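Local atomic coordinates of exported protein (Bacteroides fragilis, PDB entry 4JX0), a protein that is of unknown function but binds magnesium and joins a BT_3987-like N-terminal domain to a discoidin-like (F5/F8 type C) domain. Residues V71-Y77 with L117-E123; R242-N246 with V311-E315. All coordinates share one frame; numbering follows the deposited sequence.

Interaction 1: V71-Y77 with L117-E123; sequences VKVTKPY and LKAGELE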
ATOM      1  N   VAL A  71       0.011  22.780   9.094  1.00 35.70           N
ATOM      2  CA  VAL A  71       0.684  24.059   8.854  1.00 35.19           C
ATOM      3  C   VAL A  71       0.845  24.745  10.193  1.00 40.58           C
ATOM      4  O   VAL A  71      -0.159  25.086  10.808  1.00 41.44           O
ATOM      5  CB  VAL A  71      -0.065  24.953   7.843  1.00 38.39           C
ATOM      6  CG1 VAL A  71       0.729  26.228   7.556  1.00 38.26           C
ATOM      7  CG2 VAL A  71      -0.368  24.196   6.553  1.00 37.70           C
ATOM      8  N   LYS A  72       2.094  24.947  10.645  1.00 36.57           N
ATOM      9  CA  LYS A  72       2.389  25.570  11.933  1.00 36.41           C
ATOM     10  C   LYS A  72       2.831  27.040  11.781  1.00 38.73           C
ATOM     11  O   LYS A  72       3.338  27.430  10.736  1.00 37.96           O
ATOM     12  CB  LYS A  72       3.510  24.782  12.645  1.00 39.15           C
ATOM     13  CG  LYS A  72       3.174  23.323  12.942  1.00 48.36           C
ATOM     14  CD  LYS A  72       4.371  22.523  13.462  1.00 57.24           C
ATOM     15  CE  LYS A  72       4.676  22.783  14.913  1.00 75.57           C
ATOM     16  NZ  LYS A  72       5.816  21.958  15.395  1.00 87.79           N
ATOM     17  N   VAL A  73       2.648  27.833  12.849  1.00 34.09           N
ATOM     18  CA  VAL A  73       3.123  29.213  12.974  1.00 33.55           C
ATOM     19  C   VAL A  73       3.932  29.231  14.281  1.00 38.45           C
ATOM     20  O   VAL A  73       3.545  28.556  15.241  1.00 39.15           O
ATOM     21  CB  VAL A  73       2.014  30.298  12.899  1.00 36.64           C
ATOM     22  CG1 VAL A  73       1.012  30.167  14.031  1.00 36.50           C
ATOM     23  CG2 VAL A  73       2.610  31.703  12.858  1.00 36.37           C
ATOM     24  N   THR A  74       5.080  29.919  14.299  1.00 34.03           N
ATOM     25  CA  THR A  74       5.989  29.879  15.450  1.00 34.05           C
ATOM     26  C   THR A  74       5.431  30.522  16.734  1.00 40.03           C
ATOM     27  O   THR A  74       5.833  30.120  17.827  1.00 40.52           O
ATOM     28  CB  THR A  74       7.319  30.522  15.082  1.00 35.03           C
ATOM     29  OG1 THR A  74       7.077  31.817  14.540  1.00 32.18           O
ATOM     30  CG2 THR A  74       8.097  29.682  14.091  1.00 33.21           C
ATOM     31  N   LYS A  75       4.534  31.505  16.609  1.00 36.81           N
ATOM     32  CA  LYS A  75       3.967  32.234  17.747  1.00 37.21           C
ATOM     33  C   LYS A  75       2.542  32.656  17.399  1.00 41.57           C
ATOM     34  O   LYS A  75       2.289  32.902  16.223  1.00 40.71           O
ATOM     35  CB  LYS A  75       4.864  33.466  18.021  1.00 39.92           C
ATOM     36  CG  LYS A  75       4.541  34.244  19.284  1.00 51.77           C
ATOM     37  CD  LYS A  75       5.716  35.106  19.781  1.00 60.57           C
ATOM     38  CE  LYS A  75       6.352  35.993  18.734  1.00 71.98           C
ATOM     39  NZ  LYS A  75       7.168  37.085  19.343  1.00 83.95           N
ATOM     40  N   PRO A  76       1.581  32.763  18.340  1.00 38.87           N
ATOM     41  CA  PRO A  76       0.227  33.179  17.939  1.00 38.22           C
ATOM     42  C   PRO A  76       0.243  34.565  17.318  1.00 42.88           C
ATOM     43  O   PRO A  76       0.932  35.456  17.821  1.00 44.32           O
ATOM     44  CB  PRO A  76      -0.561  33.138  19.248  1.00 40.53           C
ATOM     45  CG  PRO A  76       0.223  32.250  20.141  1.00 45.54           C
ATOM     46  CD  PRO A  76       1.646  32.517  19.793  1.00 41.08           C
ATOM     47  N   TYR A  77      -0.460  34.723  16.186  1.00 38.07           N
ATOM     48  CA  TYR A  77      -0.482  35.964  15.411  1.00 36.35           C
ATOM     49  C   TYR A  77      -1.787  36.748  15.678  1.00 40.55           C
ATOM     50  O   TYR A  77      -2.831  36.155  15.952  1.00 39.08           O
ATOM     51  CB  TYR A  77      -0.305  35.624  13.925  1.00 35.30           C
ATOM     52  CG  TYR A  77       0.087  36.797  13.064  1.00 35.21           C
ATOM     53  CD1 TYR A  77       1.349  37.370  13.167  1.00 36.72           C
ATOM     54  CD2 TYR A  77      -0.763  37.273  12.073  1.00 35.38           C
ATOM     55  CE1 TYR A  77       1.722  38.448  12.366  1.00 35.93           C
ATOM     56  CE2 TYR A  77      -0.399  38.341  11.259  1.00 35.87           C
ATOM     57  CZ  TYR A  77       0.849  38.918  11.399  1.00 41.17           C
ATOM     58  OH  TYR A  77       1.166  40.001  10.622  1.00 41.01           O
ATOM     59  N   LEU A 117      -5.202  29.801   9.730  1.00 38.80           N
ATOM     60  CA  LEU A 117      -4.641  29.864  11.083  1.00 39.08           C
ATOM     61  C   LEU A 117      -5.355  31.008  11.776  1.00 43.55           C
ATOM     62  O   LEU A 117      -4.983  32.163  11.567  1.00 43.78           O
ATOM     63  CB  LEU A 117      -3.119  30.102  11.060  1.00 39.04           C
ATOM     64  CG  LEU A 117      -2.257  28.879  10.890  1.00 43.27           C
ATOM     65  CD1 LEU A 117      -0.956  29.225  10.204  1.00 43.47           C
ATOM     66  CD2 LEU A 117      -1.988  28.223  12.208  1.00 46.02           C
ATOM     67  N   LYS A 118      -6.431  30.716  12.515  1.00 40.49           N
ATOM     68  CA  LYS A 118      -7.229  31.776  13.147  1.00 40.76           C
ATOM     69  C   LYS A 118      -6.447  32.491  14.255  1.00 44.81           C
ATOM     70  O   LYS A 118      -5.661  31.849  14.953  1.00 45.04           O
ATOM     71  CB  LYS A 118      -8.564  31.230  13.681  1.00 42.51           C
ATOM     72  CG  LYS A 118      -9.498  30.813  12.551  1.00 48.23           C
ATOM     73  CD  LYS A 118     -10.964  30.876  12.921  1.00 60.50           C
ATOM     74  CE  LYS A 118     -11.846  31.086  11.712  1.00 70.78           C
ATOM     75  NZ  LYS A 118     -12.023  32.531  11.402  1.00 78.93           N
ATOM     76  N   ALA A 119      -6.624  33.826  14.373  1.00 40.12           N
ATOM     77  CA  ALA A 119      -5.927  34.654  15.363  1.00 39.64           C
ATOM     78  C   ALA A 119      -5.871  33.962  16.716  1.00 43.53           C
ATOM     79  O   ALA A 119      -6.924  33.686  17.298  1.00 44.18           O
ATOM     80  CB  ALA A 119      -6.623  35.991  15.508  1.00 40.65           C
ATOM     81  N   GLY A 120      -4.662  33.610  17.153  1.00 38.99           N
ATOM     82  CA  GLY A 120      -4.443  32.915  18.413  1.00 39.25           C
ATOM     83  C   GLY A 120      -4.034  31.466  18.255  1.00 43.36           C
ATOM     84  O   GLY A 120      -3.399  30.914  19.158  1.00 43.66           O
ATOM     85  N   GLU A 121      -4.428  30.819  17.133  1.00 39.28           N
ATOM     86  CA  GLU A 121      -4.075  29.423  16.869  1.00 38.72           C
ATOM     87  C   GLU A 121      -2.613  29.288  16.474  1.00 42.57           C
ATOM     88  O   GLU A 121      -2.008  30.251  15.993  1.00 42.69           O
ATOM     89  CB  GLU A 121      -4.933  28.831  15.737  1.00 39.55           C
ATOM     90  CG  GLU A 121      -6.416  28.734  16.030  1.00 48.69           C
ATOM     91  CD  GLU A 121      -7.166  27.918  14.996  1.00 66.26           C
ATOM     92  OE1 GLU A 121      -6.922  28.126  13.786  1.00 51.39           O
ATOM     93  OE2 GLU A 121      -7.994  27.068  15.394  1.00 67.28           O
ATOM     94  N   LEU A 122      -2.064  28.077  16.659  1.00 38.41           N
ATOM     95  CA  LEU A 122      -0.694  27.723  16.286  1.00 37.72           C
ATOM     96  C   LEU A 122      -0.654  26.727  15.113  1.00 43.12           C
ATOM     97  O   LEU A 122       0.417  26.542  14.536  1.00 43.18           O
ATOM     98  CB  LEU A 122       0.058  27.123  17.485  1.00 37.94           C
ATOM     99  CG  LEU A 122       0.487  28.096  18.581  1.00 42.66           C
ATOM    100  CD1 LEU A 122       0.962  27.339  19.797  1.00 42.91           C
ATOM    101  CD2 LEU A 122       1.589  29.041  18.102  1.00 44.92           C
ATOM    102  N   GLU A 123      -1.783  26.057  14.781  1.00 40.28           N
ATOM    103  CA  GLU A 123      -1.814  25.063  13.709  1.00 40.09           C
ATOM    104  C   GLU A 123      -3.106  25.116  12.909  1.00 44.16           C
ATOM    105  O   GLU A 123      -4.129  25.608  13.381  1.00 44.16           O
ATOM    106  CB  GLU A 123      -1.671  23.633  14.276  1.00 42.09           C
ATOM    107  CG  GLU A 123      -0.505  23.409  15.229  1.00 59.74           C
ATOM    108  CD  GLU A 123      -0.324  21.979  15.714  1.00 92.80           C
ATOM    109  OE1 GLU A 123      -1.326  21.227  15.756  1.00 91.18           O
ATOM    110  OE2 GLU A 123       0.814  21.620  16.093  1.00 94.42           O
TER
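Val73 N donates to Leu122 O at 3.1 Å, and this is the main backbone hydrogen bond between 71-77 and 117-123. Lys72 and Glu123 form an antiparallel non-hydrogen-bonded pair beside it. Two CA-H...O contacts add to the pairing, one from Lys72 CA to Leu122 O and one from Glu123 CA to Val71 O. Farther along, Gly120 N makes a weak bond to Tyr77 O at 3.4 Å.

Leu117 and Leu122 carry the apolar contacts. Leu122 CD2 lies 3.9 Å from Pro76 CD, the two side chains crossing at a slant, and also touches the backbone at Val73 O. Val73 CG1 sits between its backbone N and carbonyl carbon (chi1 62°), which carries it to Leu117 CD2 at 4.0 Å and Leu122 CD2 at 4.3 Å. Val71 CG1 meets Leu117 CD1.

Glu121 OE1 accepts Lys118 N at 2.9 Å, on the anti side and 30° out of the carboxylate plane.

The contact lies at the strand ends of the mixed sheet, where a type II turn, Lys118 to Glu121, closes the hairpin of strands 110-117 and 123-130. Strand 66-73 lies between 123-130 and 36-41. Thr74 touches Ile25 and Leu29 of helix 23-31, and its OG1 is hydrogen-bonded to Leu37 N.

Interaction 2: R242-N246 with V311-E315; sequences RLDTN and VDVNE. With MG (magnesium ion), chain D.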
ATOM      1  N   ARG A 242      -7.990 -25.069  -2.049  1.00 26.97           N
ATOM      2  CA  ARG A 242      -8.528 -25.330  -0.711  1.00 26.64           C
ATOM      3  C   ARG A 242      -7.320 -25.445   0.192  1.00 33.28           C
ATOM      4  O   ARG A 242      -6.553 -26.401   0.059  1.00 34.29           O
ATOM      5  CB  ARG A 242      -9.390 -26.605  -0.683  1.00 24.92           C
ATOM      6  CG  ARG A 242      -9.847 -27.129   0.703  1.00 32.56           C
ATOM      7  CD  ARG A 242      -9.973 -28.653   0.729  1.00 42.95           C
ATOM      8  NE  ARG A 242     -11.260 -29.142   1.259  1.00 47.75           N
ATOM      9  CZ  ARG A 242     -11.500 -29.547   2.511  1.00 58.64           C
ATOM     10  NH1 ARG A 242     -10.542 -29.510   3.431  1.00 37.61           N
ATOM     11  NH2 ARG A 242     -12.706 -29.987   2.850  1.00 47.92           N
ATOM     12  N   LEU A 243      -7.113 -24.453   1.060  1.00 30.73           N
ATOM     13  CA  LEU A 243      -6.002 -24.429   2.009  1.00 31.18           C
ATOM     14  C   LEU A 243      -6.542 -24.725   3.407  1.00 35.17           C
ATOM     15  O   LEU A 243      -7.249 -23.887   3.969  1.00 35.21           O
ATOM     16  CB  LEU A 243      -5.282 -23.060   1.992  1.00 31.51           C
ATOM     17  CG  LEU A 243      -4.162 -22.895   0.980  1.00 36.84           C
ATOM     18  CD1 LEU A 243      -4.677 -23.003  -0.428  1.00 37.06           C
ATOM     19  CD2 LEU A 243      -3.452 -21.568   1.181  1.00 40.38           C
ATOM     20  N   ASP A 244      -6.243 -25.905   3.959  1.00 31.15           N
ATOM     21  CA  ASP A 244      -6.674 -26.230   5.316  1.00 30.95           C
ATOM     22  C   ASP A 244      -5.803 -25.478   6.276  1.00 33.26           C
ATOM     23  O   ASP A 244      -4.585 -25.554   6.171  1.00 31.84           O
ATOM     24  CB  ASP A 244      -6.621 -27.729   5.600  1.00 33.41           C
ATOM     25  CG  ASP A 244      -7.758 -28.436   4.930  1.00 46.08           C
ATOM     26  OD1 ASP A 244      -7.731 -28.544   3.681  1.00 48.81           O
ATOM     27  OD2 ASP A 244      -8.750 -28.762   5.629  1.00 49.50           O
ATOM     28  N   THR A 245      -6.411 -24.744   7.190  1.00 30.58           N
ATOM     29  CA  THR A 245      -5.693 -23.896   8.120  1.00 31.13           C
ATOM     30  C   THR A 245      -6.194 -24.164   9.538  1.00 37.86           C
ATOM     31  O   THR A 245      -7.003 -25.066   9.755  1.00 38.80           O
ATOM     32  CB  THR A 245      -5.844 -22.437   7.648  1.00 35.26           C
ATOM     33  OG1 THR A 245      -4.932 -21.600   8.354  1.00 39.25           O
ATOM     34  CG2 THR A 245      -7.264 -21.901   7.777  1.00 32.50           C
ATOM     35  N   ASN A 246      -5.679 -23.405  10.500  1.00 35.35           N
ATOM     36  CA  ASN A 246      -6.021 -23.578  11.907  1.00 36.43           C
ATOM     37  C   ASN A 246      -7.493 -23.260  12.169  1.00 41.97           C
ATOM     38  O   ASN A 246      -8.059 -22.408  11.489  1.00 41.90           O
ATOM     39  CB  ASN A 246      -5.140 -22.678  12.771  1.00 38.89           C
ATOM     40  CG  ASN A 246      -5.028 -23.151  14.186  1.00 61.27           C
ATOM     41  OD1 ASN A 246      -5.965 -23.034  14.969  1.00 55.01           O
ATOM     42  ND2 ASN A 246      -3.896 -23.734  14.542  1.00 55.91           N
ATOM     43  N   VAL A 311       0.548 -18.172   9.672  1.00 30.46           N
ATOM     44  CA  VAL A 311      -0.621 -18.998   9.380  1.00 29.73           C
ATOM     45  C   VAL A 311      -0.202 -20.456   9.234  1.00 33.71           C
ATOM     46  O   VAL A 311       0.905 -20.741   8.781  1.00 33.38           O
ATOM     47  CB  VAL A 311      -1.398 -18.518   8.114  1.00 32.56           C
ATOM     48  CG1 VAL A 311      -1.562 -17.004   8.102  1.00 31.79           C
ATOM     49  CG2 VAL A 311      -0.741 -18.991   6.823  1.00 32.38           C
ATOM     50  N   ASP A 312      -1.133 -21.367   9.549  1.00 29.78           N
ATOM     51  CA  ASP A 312      -0.979 -22.805   9.367  1.00 28.90           C
ATOM     52  C   ASP A 312      -1.527 -23.197   8.024  1.00 30.14           C
ATOM     53  O   ASP A 312      -2.579 -22.699   7.651  1.00 28.42           O
ATOM     54  CB  ASP A 312      -1.774 -23.593  10.434  1.00 31.04           C
ATOM     55  CG  ASP A 312      -1.183 -23.692  11.816  1.00 40.49           C
ATOM     56  OD1 ASP A 312      -0.094 -23.132  12.036  1.00 42.23           O
ATOM     57  OD2 ASP A 312      -1.826 -24.314  12.694  1.00 45.86           O
ATOM     58  N   VAL A 313      -0.858 -24.102   7.312  1.00 26.97           N
ATOM     59  CA  VAL A 313      -1.391 -24.694   6.088  1.00 26.19           C
ATOM     60  C   VAL A 313      -1.172 -26.185   6.308  1.00 29.97           C
ATOM     61  O   VAL A 313      -0.036 -26.638   6.380  1.00 30.31           O
ATOM     62  CB  VAL A 313      -0.841 -24.128   4.760  1.00 29.95           C
ATOM     63  CG1 VAL A 313      -1.560 -24.754   3.573  1.00 29.33           C
ATOM     64  CG2 VAL A 313      -1.023 -22.612   4.712  1.00 29.68           C
ATOM     65  N   ASN A 314      -2.265 -26.899   6.593  1.00 26.62           N
ATOM     66  CA  ASN A 314      -2.281 -28.319   6.943  1.00 26.76           C
ATOM     67  C   ASN A 314      -2.406 -29.229   5.725  1.00 30.86           C
ATOM     68  O   ASN A 314      -2.010 -30.395   5.795  1.00 30.89           O
ATOM     69  CB  ASN A 314      -3.457 -28.585   7.886  1.00 27.01           C
ATOM     70  CG  ASN A 314      -3.443 -27.736   9.131  1.00 49.74           C
ATOM     71  OD1 ASN A 314      -2.432 -27.131   9.480  1.00 41.10           O
ATOM     72  ND2 ASN A 314      -4.577 -27.645   9.813  1.00 47.10           N
ATOM     73  N   GLU A 315      -2.999 -28.717   4.631  1.00 26.67           N
ATOM     74  CA  GLU A 315      -3.217 -29.464   3.393  1.00 26.33           C
ATOM     75  C   GLU A 315      -3.546 -28.477   2.273  1.00 31.95           C
ATOM     76  O   GLU A 315      -4.238 -27.499   2.531  1.00 32.43           O
ATOM     77  CB  GLU A 315      -4.366 -30.470   3.600  1.00 27.47           C
ATOM     78  CG  GLU A 315      -4.631 -31.414   2.446  1.00 37.03           C
ATOM     79  CD  GLU A 315      -3.712 -32.607   2.291  1.00 52.67           C
ATOM     80  OE1 GLU A 315      -2.746 -32.747   3.077  1.00 40.93           O
ATOM     81  OE2 GLU A 315      -3.973 -33.410   1.366  1.00 43.55           O
TER
HETATM   82 MG    MG D 402      -1.905 -32.511   5.293  1.00 22.58          MG
HETATM   83  O   HOH W   1      -1.014 -32.326   7.267  1.00 33.37           O
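Thr245 turns OG1 anti to its backbone N (chi1 -168°), and the hydroxyl gives its proton to Asp312 O at 2.7 Å. Asn246 has a similar first torsion (chi1 -157°), which carries its amide across to the Asp312 carboxylate. The two segments form an antiparallel strand pairing in the C-terminal beta domain, consistent with the discoidin-like (F5/F8 type C) fold.

The backbone bonds centre on Asp244. Its N donates to Glu315 O at 2.9 Å, and its O accepts Asn314 N at 2.7 Å. The same carbonyl oxygen also receives a CA-H...O contact from Val313.

Asn246 ND2 meets Asp312 OD2 at 2.8 Å. The carboxylate oxygen lies close to the amide plane, but the nitrogen comes from above the carboxylate plane. The two flat groups are turned 49° apart.

Asp244 and Glu315 start side by side and point the same way, but Glu315 bends at chi2 and its end leads away to the magnesium. Arg242 holds the Asp244 carboxylate at the edge of its guanidinium group, with NH1 3.0 Å from OD1 and 2.9 Å from OD2. This salt bridge probably offsets the charge of Asp244. Leu243 CG touches Val313 CG1, and Met302 of strand 296-304 packs on both side chains.

Residues 311-315 also carry part of a magnesium site. Ser208, Asp211 and Asn213 complete the protein ligands, and a water is the sixth ligand. Asn192 binds Glu315 OE2, leaving the other oxygen for the metal. The Asn314 side chain is held by Asn217 through OD1, while its backbone serves the ion. Asn314 O lies 2.2 Å from the magnesium, and Glu315 OE1 lies 2.4 Å from it.

In the fold
Interactions 1 and 2 lie on opposite sides of the chain's centre, with their own centres about 56 Å apart, and do not touch. They share no strand. Interaction 1 belongs to the large mixed sheet of the N-terminal domain, and interaction 2 to an antiparallel sheet of the C-terminal domain. Both join antiparallel neighbours through backbone bonds. Interaction 1 is partly buried: valine and leucine cover its inner part, while its turn is exposed. Interaction 2 is buried and much more polar, with hydroxyl, amide, carboxylate and guanidinium groups engaged. It also supplies two ligands of the magnesium site completed by Ser208, Asp211 and Asn213. A separate magnesium lies about 4 Å from the Glu121 side chain of interaction 1.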